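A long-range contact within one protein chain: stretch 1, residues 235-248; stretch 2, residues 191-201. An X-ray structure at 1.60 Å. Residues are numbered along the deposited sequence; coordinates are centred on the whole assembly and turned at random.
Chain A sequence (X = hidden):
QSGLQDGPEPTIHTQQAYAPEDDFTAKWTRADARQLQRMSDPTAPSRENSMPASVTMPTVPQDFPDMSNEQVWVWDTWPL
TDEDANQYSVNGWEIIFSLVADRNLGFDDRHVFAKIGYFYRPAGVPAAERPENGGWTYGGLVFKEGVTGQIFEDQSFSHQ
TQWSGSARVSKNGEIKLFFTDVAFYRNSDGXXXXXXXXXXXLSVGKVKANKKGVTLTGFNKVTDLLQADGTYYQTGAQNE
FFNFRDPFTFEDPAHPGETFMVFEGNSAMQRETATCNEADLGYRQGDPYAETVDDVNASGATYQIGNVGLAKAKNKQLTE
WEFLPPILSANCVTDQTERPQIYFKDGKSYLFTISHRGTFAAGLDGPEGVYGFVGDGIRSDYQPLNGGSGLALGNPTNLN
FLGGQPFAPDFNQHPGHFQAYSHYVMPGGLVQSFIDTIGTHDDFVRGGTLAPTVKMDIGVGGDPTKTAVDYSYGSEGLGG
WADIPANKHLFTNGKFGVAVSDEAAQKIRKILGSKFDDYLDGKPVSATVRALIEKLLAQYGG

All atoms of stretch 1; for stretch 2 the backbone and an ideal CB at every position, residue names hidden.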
ATOM      1  N   THR A 235     -21.552  -0.569  -3.115  1.00 11.63           N
ATOM      2  CA  THR A 235     -21.665   0.377  -4.219  1.00 11.95           C
ATOM      3  C   THR A 235     -22.066   1.771  -3.726  1.00 11.79           C
ATOM      4  O   THR A 235     -22.439   1.951  -2.573  1.00 12.18           O
ATOM      5  CB  THR A 235     -22.764  -0.025  -5.199  1.00 12.02           C
ATOM      6  OG1 THR A 235     -24.017   0.026  -4.509  1.00 12.44           O
ATOM      7  CG2 THR A 235     -22.525  -1.426  -5.763  1.00 12.19           C
ATOM      8  N   GLY A 236     -22.038   2.737  -4.637  1.00 12.43           N
ATOM      9  CA  GLY A 236     -22.456   4.113  -4.328  1.00 12.60           C
ATOM     10  C   GLY A 236     -23.946   4.212  -3.973  1.00 13.30           C
ATOM     11  O   GLY A 236     -24.356   5.062  -3.189  1.00 13.24           O
ATOM     12  N   ALA A 237     -24.769   3.311  -4.503  1.00 13.85           N
ATOM     13  CA  ALA A 237     -26.202   3.257  -4.153  1.00 14.89           C
ATOM     14  C   ALA A 237     -26.393   2.785  -2.714  1.00 14.79           C
ATOM     15  O   ALA A 237     -27.302   3.230  -2.015  1.00 15.78           O
ATOM     16  CB  ALA A 237     -26.946   2.342  -5.110  1.00 15.50           C
ATOM     17  N   GLN A 238     -25.500   1.912  -2.264  1.00 13.87           N
ATOM     18  CA  GLN A 238     -25.504   1.400  -0.897  1.00 13.53           C
ATOM     19  C   GLN A 238     -24.901   2.411   0.072  1.00 12.98           C
ATOM     20  O   GLN A 238     -25.319   2.504   1.209  1.00 13.80           O
ATOM     21  CB  GLN A 238     -24.790   0.060  -0.841  1.00 13.17           C
ATOM     22  CG  GLN A 238     -25.616  -1.049  -1.472  1.00 13.17           C
ATOM     23  CD  GLN A 238     -24.833  -2.319  -1.751  1.00 13.47           C
ATOM     24  OE1 GLN A 238     -23.618  -2.286  -1.929  1.00 12.54           O
ATOM     25  NE2 GLN A 238     -25.529  -3.470  -1.745  1.00 14.60           N
ATOM     26  N   ASN A 239     -23.941   3.198  -0.406  1.00 12.97           N
ATOM     27  CA  ASN A 239     -23.266   4.193   0.423  1.00 13.08           C
ATOM     28  C   ASN A 239     -22.578   5.190  -0.485  1.00 13.37           C
ATOM     29  O   ASN A 239     -21.644   4.854  -1.187  1.00 12.14           O
ATOM     30  CB  ASN A 239     -22.236   3.483   1.315  1.00 13.47           C
ATOM     31  CG  ASN A 239     -21.321   4.422   2.069  1.00 14.72           C
ATOM     32  OD1 ASN A 239     -21.547   5.642   2.147  1.00 15.04           O
ATOM     33  ND2 ASN A 239     -20.245   3.848   2.633  1.00 15.50           N
ATOM     34  N   GLU A 240     -23.003   6.444  -0.420  1.00 14.80           N
ATOM     35  CA  GLU A 240     -22.482   7.499  -1.257  1.00 16.68           C
ATOM     36  C   GLU A 240     -20.963   7.629  -1.193  1.00 15.33           C
ATOM     37  O   GLU A 240     -20.324   8.074  -2.144  1.00 14.60           O
ATOM     38  CB  GLU A 240     -23.123   8.809  -0.769  1.00 18.83           C
ATOM     39  CG  GLU A 240     -22.590  10.069  -1.371  1.00 23.04           C
ATOM     40  CD  GLU A 240     -23.548  11.220  -1.155  1.00 24.58           C
ATOM     41  OE1 GLU A 240     -24.321  11.195  -0.168  1.00 24.45           O
ATOM     42  OE2 GLU A 240     -23.525  12.137  -1.996  1.00 29.70           O
ATOM     43  N   PHE A 241     -20.412   7.287  -0.038  1.00 15.21           N
ATOM     44  CA  PHE A 241     -18.987   7.434   0.239  1.00 15.68           C
ATOM     45  C   PHE A 241     -18.309   6.094   0.426  1.00 13.77           C
ATOM     46  O   PHE A 241     -17.303   5.982   1.144  1.00 13.18           O
ATOM     47  CB  PHE A 241     -18.800   8.317   1.454  1.00 17.76           C
ATOM     48  CG  PHE A 241     -19.366   9.692   1.263  1.00 20.30           C
ATOM     49  CD1 PHE A 241     -18.833  10.541   0.300  1.00 22.28           C
ATOM     50  CD2 PHE A 241     -20.458  10.123   2.003  1.00 23.00           C
ATOM     51  CE1 PHE A 241     -19.363  11.810   0.093  1.00 23.31           C
ATOM     52  CE2 PHE A 241     -20.990  11.394   1.810  1.00 22.98           C
ATOM     53  CZ  PHE A 241     -20.442  12.233   0.849  1.00 23.43           C
ATOM     54  N   PHE A 242     -18.816   5.095  -0.289  1.00 12.89           N
ATOM     55  CA  PHE A 242     -18.188   3.786  -0.348  1.00 12.08           C
ATOM     56  C   PHE A 242     -16.733   3.859  -0.779  1.00 11.71           C
ATOM     57  O   PHE A 242     -16.353   4.755  -1.519  1.00 11.94           O
ATOM     58  CB  PHE A 242     -18.948   2.849  -1.304  1.00 11.91           C
ATOM     59  CG  PHE A 242     -18.740   3.131  -2.782  1.00 12.24           C
ATOM     60  CD1 PHE A 242     -18.104   2.189  -3.585  1.00 12.48           C
ATOM     61  CD2 PHE A 242     -19.216   4.299  -3.391  1.00 12.44           C
ATOM     62  CE1 PHE A 242     -17.957   2.400  -4.940  1.00 12.33           C
ATOM     63  CE2 PHE A 242     -19.042   4.530  -4.748  1.00 12.40           C
ATOM     64  CZ  PHE A 242     -18.416   3.575  -5.532  1.00 12.63           C
ATOM     65  N   ASN A 243     -15.940   2.899  -0.305  1.00 10.95           N
ATOM     66  CA  ASN A 243     -14.540   2.736  -0.658  1.00 10.34           C
ATOM     67  C   ASN A 243     -14.365   1.621  -1.666  1.00 10.53           C
ATOM     68  O   ASN A 243     -14.968   0.568  -1.523  1.00 10.19           O
ATOM     69  CB  ASN A 243     -13.748   2.399   0.605  1.00 10.70           C
ATOM     70  CG  ASN A 243     -13.913   3.455   1.680  1.00 11.75           C
ATOM     71  OD1 ASN A 243     -14.456   3.211   2.765  1.00 14.31           O
ATOM     72  ND2 ASN A 243     -13.435   4.620   1.383  1.00 10.90           N
ATOM     73  N   PHE A 244     -13.521   1.856  -2.659  1.00 10.46           N
ATOM     74  CA  PHE A 244     -13.255   0.848  -3.720  1.00  9.60           C
ATOM     75  C   PHE A 244     -12.034   1.327  -4.467  1.00  9.59           C
ATOM     76  O   PHE A 244     -12.110   2.277  -5.238  1.00  9.64           O
ATOM     77  CB  PHE A 244     -14.452   0.665  -4.662  1.00  9.55           C
ATOM     78  CG  PHE A 244     -14.277  -0.486  -5.619  1.00  9.44           C
ATOM     79  CD1 PHE A 244     -14.614  -1.773  -5.246  1.00  9.44           C
ATOM     80  CD2 PHE A 244     -13.781  -0.260  -6.891  1.00  9.82           C
ATOM     81  CE1 PHE A 244     -14.400  -2.828  -6.127  1.00  9.53           C
ATOM     82  CE2 PHE A 244     -13.600  -1.302  -7.776  1.00  9.78           C
ATOM     83  CZ  PHE A 244     -13.914  -2.586  -7.387  1.00  9.73           C
ATOM     84  N   ARG A 245     -10.883   0.767  -4.144  1.00  9.29           N
ATOM     85  CA  ARG A 245      -9.620   1.267  -4.689  1.00  9.23           C
ATOM     86  C   ARG A 245      -8.432   0.394  -4.354  1.00  9.41           C
ATOM     87  O   ARG A 245      -8.560  -0.579  -3.600  1.00  9.36           O
ATOM     88  CB  ARG A 245      -9.362   2.711  -4.153  1.00  9.30           C
ATOM     89  CG  ARG A 245      -9.308   2.850  -2.647  1.00 10.27           C
ATOM     90  CD  ARG A 245      -9.000   4.310  -2.291  1.00 10.64           C
ATOM     91  NE  ARG A 245      -9.061   4.557  -0.864  1.00 11.31           N
ATOM     92  CZ  ARG A 245     -10.156   4.802  -0.158  1.00 11.95           C
ATOM     93  NH1 ARG A 245     -11.350   4.889  -0.729  1.00 12.03           N
ATOM     94  NH2 ARG A 245     -10.050   5.028   1.144  1.00 13.92           N
ATOM     95  N   ASP A 246      -7.293   0.757  -4.945  1.00  9.69           N
ATOM     96  CA  ASP A 246      -5.945   0.305  -4.579  1.00  9.71           C
ATOM     97  C   ASP A 246      -5.645  -1.159  -5.009  1.00  9.33           C
ATOM     98  O   ASP A 246      -5.367  -1.987  -4.141  1.00  9.26           O
ATOM     99  CB  ASP A 246      -5.695   0.395  -3.077  1.00 10.77           C
ATOM    100  CG  ASP A 246      -5.896   1.805  -2.496  1.00 13.22           C
ATOM    101  OD1 ASP A 246      -5.945   2.775  -3.270  1.00 11.78           O
ATOM    102  OD2 ASP A 246      -6.105   1.903  -1.237  1.00 19.29           O
ATOM    103  N   PRO A 247      -5.624  -1.431  -6.321  1.00  9.03           N
ATOM    104  CA  PRO A 247      -5.338  -2.803  -6.804  1.00  9.07           C
ATOM    105  C   PRO A 247      -3.854  -3.192  -6.651  1.00  9.21           C
ATOM    106  O   PRO A 247      -2.953  -2.450  -7.077  1.00  9.25           O
ATOM    107  CB  PRO A 247      -5.690  -2.720  -8.290  1.00  9.15           C
ATOM    108  CG  PRO A 247      -5.440  -1.298  -8.641  1.00  9.42           C
ATOM    109  CD  PRO A 247      -5.966  -0.549  -7.457  1.00  9.24           C
ATOM    110  N   PHE A 248      -3.619  -4.377  -6.083  1.00  8.96           N
ATOM    111  CA  PHE A 248      -2.299  -4.993  -5.975  1.00  8.72           C
ATOM    112  C   PHE A 248      -2.401  -6.412  -6.559  1.00  9.22           C
ATOM    113  O   PHE A 248      -3.170  -7.202  -6.034  1.00  9.87           O
ATOM    114  CB  PHE A 248      -1.890  -5.072  -4.489  1.00  9.21           C
ATOM    115  CG  PHE A 248      -0.623  -5.868  -4.232  1.00  9.35           C
ATOM    116  CD1 PHE A 248       0.611  -5.252  -4.261  1.00  9.44           C
ATOM    117  CD2 PHE A 248      -0.669  -7.245  -3.995  1.00  9.42           C
ATOM    118  CE1 PHE A 248       1.790  -5.957  -4.044  1.00 10.00           C
ATOM    119  CE2 PHE A 248       0.503  -7.953  -3.755  1.00  9.54           C
ATOM    120  CZ  PHE A 248       1.729  -7.331  -3.804  1.00  9.63           C
ATOM    121  N   UNK A 191     -20.992  19.754  -3.007  1.00 32.52           N
ATOM    122  CA  UNK A 191     -21.911  18.642  -2.745  1.00 31.11           C
ATOM    123  C   UNK A 191     -22.054  17.780  -3.993  1.00 28.29           C
ATOM    124  O   UNK A 191     -21.829  18.251  -5.112  1.00 27.70           O
ATOM    125  CB  UNK A 191     -23.279  19.160  -2.296  1.00 31.11           C
ATOM    126  N   UNK A 192     -22.447  16.525  -3.778  1.00 26.75           N
ATOM    127  CA  UNK A 192     -22.599  15.550  -4.846  1.00 25.54           C
ATOM    128  C   UNK A 192     -23.864  15.741  -5.664  1.00 24.31           C
ATOM    129  O   UNK A 192     -24.954  15.971  -5.117  1.00 25.55           O
ATOM    130  CB  UNK A 192     -22.585  14.138  -4.258  1.00 25.54           C
ATOM    131  N   UNK A 193     -23.719  15.617  -6.975  1.00 21.74           N
ATOM    132  CA  UNK A 193     -24.839  15.459  -7.895  1.00 21.95           C
ATOM    133  C   UNK A 193     -25.245  13.989  -7.860  1.00 21.10           C
ATOM    134  O   UNK A 193     -26.436  13.668  -7.810  1.00 20.09           O
ATOM    135  CB  UNK A 193     -24.476  15.909  -9.312  1.00 21.95           C
ATOM    136  N   UNK A 194     -24.243  13.103  -7.850  1.00 18.98           N
ATOM    137  CA  UNK A 194     -24.453  11.667  -7.651  1.00 17.64           C
ATOM    138  C   UNK A 194     -23.186  11.119  -6.962  1.00 16.18           C
ATOM    139  O   UNK A 194     -22.196  11.838  -6.844  1.00 15.92           O
ATOM    140  CB  UNK A 194     -24.731  10.951  -8.974  1.00 17.64           C
ATOM    141  N   UNK A 195     -23.212   9.864  -6.505  1.00 14.96           N
ATOM    142  CA  UNK A 195     -21.996   9.339  -5.869  1.00 14.15           C
ATOM    143  C   UNK A 195     -20.810   9.294  -6.835  1.00 12.67           C
ATOM    144  O   UNK A 195     -20.985   9.143  -8.035  1.00 13.46           O
ATOM    145  CB  UNK A 195     -22.259   7.937  -5.315  1.00 14.15           C
ATOM    146  N   UNK A 196     -19.606   9.398  -6.298  1.00 11.99           N
ATOM    147  CA  UNK A 196     -18.408   9.284  -7.114  1.00 10.92           C
ATOM    148  C   UNK A 196     -18.269   7.866  -7.673  1.00 11.24           C
ATOM    149  O   UNK A 196     -18.984   6.946  -7.266  1.00 11.77           O
ATOM    150  CB  UNK A 196     -17.170   9.660  -6.298  1.00 10.92           C
ATOM    151  N   UNK A 197     -17.335   7.736  -8.600  1.00 10.89           N
ATOM    152  CA  UNK A 197     -17.228   6.540  -9.440  1.00 11.13           C
ATOM    153  C   UNK A 197     -15.769   6.148  -9.553  1.00 10.65           C
ATOM    154  O   UNK A 197     -15.086   6.557 -10.485  1.00 10.58           O
ATOM    155  CB  UNK A 197     -17.833   6.776 -10.825  1.00 11.13           C
ATOM    156  N   UNK A 198     -15.288   5.354  -8.578  1.00 10.96           N
ATOM    157  CA  UNK A 198     -13.939   4.818  -8.593  1.00 10.33           C
ATOM    158  C   UNK A 198     -13.923   3.455  -9.261  1.00 10.52           C
ATOM    159  O   UNK A 198     -14.706   2.583  -8.884  1.00 10.74           O
ATOM    160  CB  UNK A 198     -13.378   4.725  -7.173  1.00 10.33           C
ATOM    161  N   UNK A 199     -12.998   3.261 -10.187  1.00  9.79           N
ATOM    162  CA  UNK A 199     -12.890   1.979 -10.905  1.00 10.13           C
ATOM    163  C   UNK A 199     -11.473   1.480 -10.901  1.00 10.48           C
ATOM    164  O   UNK A 199     -10.525   2.271 -10.954  1.00 11.15           O
ATOM    165  CB  UNK A 199     -13.385   2.114 -12.347  1.00 10.13           C
ATOM    166  N   UNK A 200     -11.312   0.153 -10.909  1.00  9.99           N
ATOM    167  CA  UNK A 200      -9.991  -0.429 -11.011  1.00 10.28           C
ATOM    168  C   UNK A 200      -9.719  -0.578 -12.503  1.00 10.37           C
ATOM    169  O   UNK A 200     -10.532  -1.138 -13.246  1.00 10.35           O
ATOM    170  CB  UNK A 200      -9.889  -1.762 -10.267  1.00 10.28           C
ATOM    171  N   UNK A 201      -8.592  -0.034 -12.928  1.00 10.46           N
ATOM    172  CA  UNK A 201      -8.261   0.138 -14.333  1.00 10.22           C
ATOM    173  C   UNK A 201      -6.831  -0.266 -14.608  1.00 10.05           C
ATOM    174  O   UNK A 201      -6.016  -0.398 -13.688  1.00  9.81           O
ATOM    175  CB  UNK A 201      -8.490   1.587 -14.766  1.00 10.22           C
TER

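Position 191 has an ideal CB with nothing of stretch 1 within 5.5 Å, so the contact sets no requirement; the residue is Thr-191.

At position 192 CA-to-CB points toward stretch 1, and the ideal CB lies only 3.2 Å from Glu-240 OE2, with the Phe-241 ring nearby. A carboxylate this close favours a short side chain with a donor, such as an amide or a hydroxyl; a basic group would also suit the charge. The residue is Asn-192. Its modelled OD1 is 2.6 Å from Glu-240 OE2, but the amide is probably turned over, so the atoms at its end carry no firm assignment.

Positions 193 and 194 both direct CA-to-CB away and have nothing of stretch 1 within 5.5 Å of the ideal CB. Stretch 1 discriminates against almost nothing here; the residues are Ile-193 and Lys-194.

Position 195 turns back toward stretch 1, and its CA is 5.0 Å from that of Glu-240. The ideal CB is 3.7 Å from Glu-240 O and 4.0 Å from Gly-236 CA, which leaves room for something compact. Phi of -62° and psi of 152° are compatible with proline, though alanine or valine could also be considered. Pro-195 is found, its CG 3.6 Å from Gly-236 O. Gly-236 suits this approach: an ideal CB there would lie 2.9 Å from Pro-195 CB, a clash.

At position 196 CA-to-CB runs sideways, and the ideal CB is 5.5 Å from Glu-240 O, so a small residue would reach little. Farther along stand the Phe-242 ring and the carbonyl Phe-242 O, an acceptor; a long side chain combining apolar surface with a terminal donor would suit, whether aromatic or basic. Tyr-196, with chi1 in p, meets both features. Its OH donates a hydrogen bond to Phe-242 O at 2.6 Å, while its ring edge is directed at the Phe-242 face, centroids 5.2 Å apart and planes at 63°. One water donates to Tyr-196 OH and accepts from Phe-244 N and Arg-245 NH1; another accepts from Tyr-196 N and donates to Glu-240 O.

Position 197 points away, leaving polar or charged choices open. Asp-197 pairs within its own stretch with the residue at 199.

Position 198 points toward stretch 1, its ideal CB 3.4 Å from Phe-244 O and 5.4 Å from Phe-242 CZ. A compact apolar group fits between these neighbours, and phi of -92° does not exclude proline. Pro-198 places CD 3.3 Å from Phe-242 CZ and CG 4.2 Å from Phe-244 CB.

Position 199 again points away, consistent with strand alternation. Arg-199 forms a salt bridge with Asp-197, NH2 to OD2 at 2.8 Å.

Position 200 faces stretch 1, its ideal CB 4.5 Å from Phe-244 CE2 and 4.7 Å from Pro-247 CB. This apolar setting invites valine, leucine, isoleucine or methionine. Ile-200 sets CD1 3.8 Å from Phe-244 CE2 and CG2 3.8 Å from Pro-247 CB, so the side chain packs against both residues.

Position 201 points away and is unconstrained by stretch 1; Ala-201 occupies it.

Stretch 2 191-201: TNIKPYDPRIA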
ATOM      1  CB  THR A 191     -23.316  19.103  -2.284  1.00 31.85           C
ATOM      2  OG1 THR A 191     -24.009  19.732  -3.369  1.00 32.03           O
ATOM      3  CG2 THR A 191     -23.221  20.064  -1.091  1.00 32.99           C
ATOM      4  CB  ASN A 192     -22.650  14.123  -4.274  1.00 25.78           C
ATOM      5  CG  ASN A 192     -21.294  13.595  -3.810  1.00 26.00           C
ATOM      6  OD1 ASN A 192     -21.240  12.560  -3.144  1.00 27.69           O
ATOM      7  ND2 ASN A 192     -20.211  14.265  -4.173  1.00 24.39           N
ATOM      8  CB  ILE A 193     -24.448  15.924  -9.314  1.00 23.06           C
ATOM      9  CG1 ILE A 193     -24.293  17.451  -9.309  1.00 24.38           C
ATOM     10  CG2 ILE A 193     -25.446  15.460 -10.373  1.00 23.65           C
ATOM     11  CD1 ILE A 193     -23.442  17.999 -10.431  1.00 24.68           C
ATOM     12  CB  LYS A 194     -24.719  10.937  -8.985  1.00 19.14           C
ATOM     13  CG  LYS A 194     -23.584  10.993 -10.005  1.00 20.54           C
ATOM     14  CD  LYS A 194     -23.753   9.955 -11.113  1.00 22.25           C
ATOM     15  CE  LYS A 194     -22.498   9.827 -11.968  1.00 24.23           C
ATOM     16  NZ  LYS A 194     -22.595   8.704 -12.948  1.00 24.95           N
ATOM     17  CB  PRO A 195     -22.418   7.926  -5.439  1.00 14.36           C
ATOM     18  CG  PRO A 195     -23.907   8.019  -5.279  1.00 15.01           C
ATOM     19  CD  PRO A 195     -24.346   8.932  -6.373  1.00 15.07           C
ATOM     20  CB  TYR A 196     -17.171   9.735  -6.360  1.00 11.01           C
ATOM     21  CG  TYR A 196     -16.495   8.727  -5.444  1.00 10.77           C
ATOM     22  CD1 TYR A 196     -15.116   8.621  -5.430  1.00 10.61           C
ATOM     23  CD2 TYR A 196     -17.230   7.867  -4.613  1.00 10.73           C
ATOM     24  CE1 TYR A 196     -14.472   7.739  -4.603  1.00 11.05           C
ATOM     25  CE2 TYR A 196     -16.604   6.972  -3.775  1.00 10.71           C
ATOM     26  CZ  TYR A 196     -15.221   6.873  -3.802  1.00 10.90           C
ATOM     27  OH  TYR A 196     -14.581   6.002  -2.961  1.00 10.95           O
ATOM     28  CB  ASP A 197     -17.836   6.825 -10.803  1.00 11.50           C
ATOM     29  CG  ASP A 197     -18.002   5.582 -11.663  1.00 12.41           C
ATOM     30  OD1 ASP A 197     -17.447   4.519 -11.357  1.00 13.01           O
ATOM     31  OD2 ASP A 197     -18.669   5.714 -12.704  1.00 13.82           O
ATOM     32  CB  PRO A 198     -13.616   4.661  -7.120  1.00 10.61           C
ATOM     33  CG  PRO A 198     -14.927   4.403  -6.450  1.00 10.85           C
ATOM     34  CD  PRO A 198     -16.002   5.017  -7.330  1.00 10.91           C
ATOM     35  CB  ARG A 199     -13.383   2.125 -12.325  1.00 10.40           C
ATOM     36  CG  ARG A 199     -14.802   2.675 -12.397  1.00 11.05           C
ATOM     37  CD  ARG A 199     -15.377   2.607 -13.791  1.00 11.56           C
ATOM     38  NE  ARG A 199     -16.671   3.274 -13.872  1.00 12.52           N
ATOM     39  CZ  ARG A 199     -17.370   3.407 -14.997  1.00 13.60           C
ATOM     40  NH1 ARG A 199     -16.950   2.842 -16.118  1.00 14.82           N
ATOM     41  NH2 ARG A 199     -18.506   4.082 -14.993  1.00 14.36           N
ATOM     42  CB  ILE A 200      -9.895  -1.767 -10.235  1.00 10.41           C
ATOM     43  CG1 ILE A 200      -9.944  -1.471  -8.741  1.00 10.63           C
ATOM     44  CG2 ILE A 200      -8.632  -2.512 -10.620  1.00 10.39           C
ATOM     45  CD1 ILE A 200     -10.086  -2.664  -7.838  1.00 10.53           C
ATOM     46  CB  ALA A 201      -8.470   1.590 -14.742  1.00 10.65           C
TER
HETATM   47  O   HOH W   1     -12.352   4.440  -3.481  1.00  8.55           O
HETATM   48  O   HOH W   2     -19.417  10.317  -3.451  1.00 15.98           O
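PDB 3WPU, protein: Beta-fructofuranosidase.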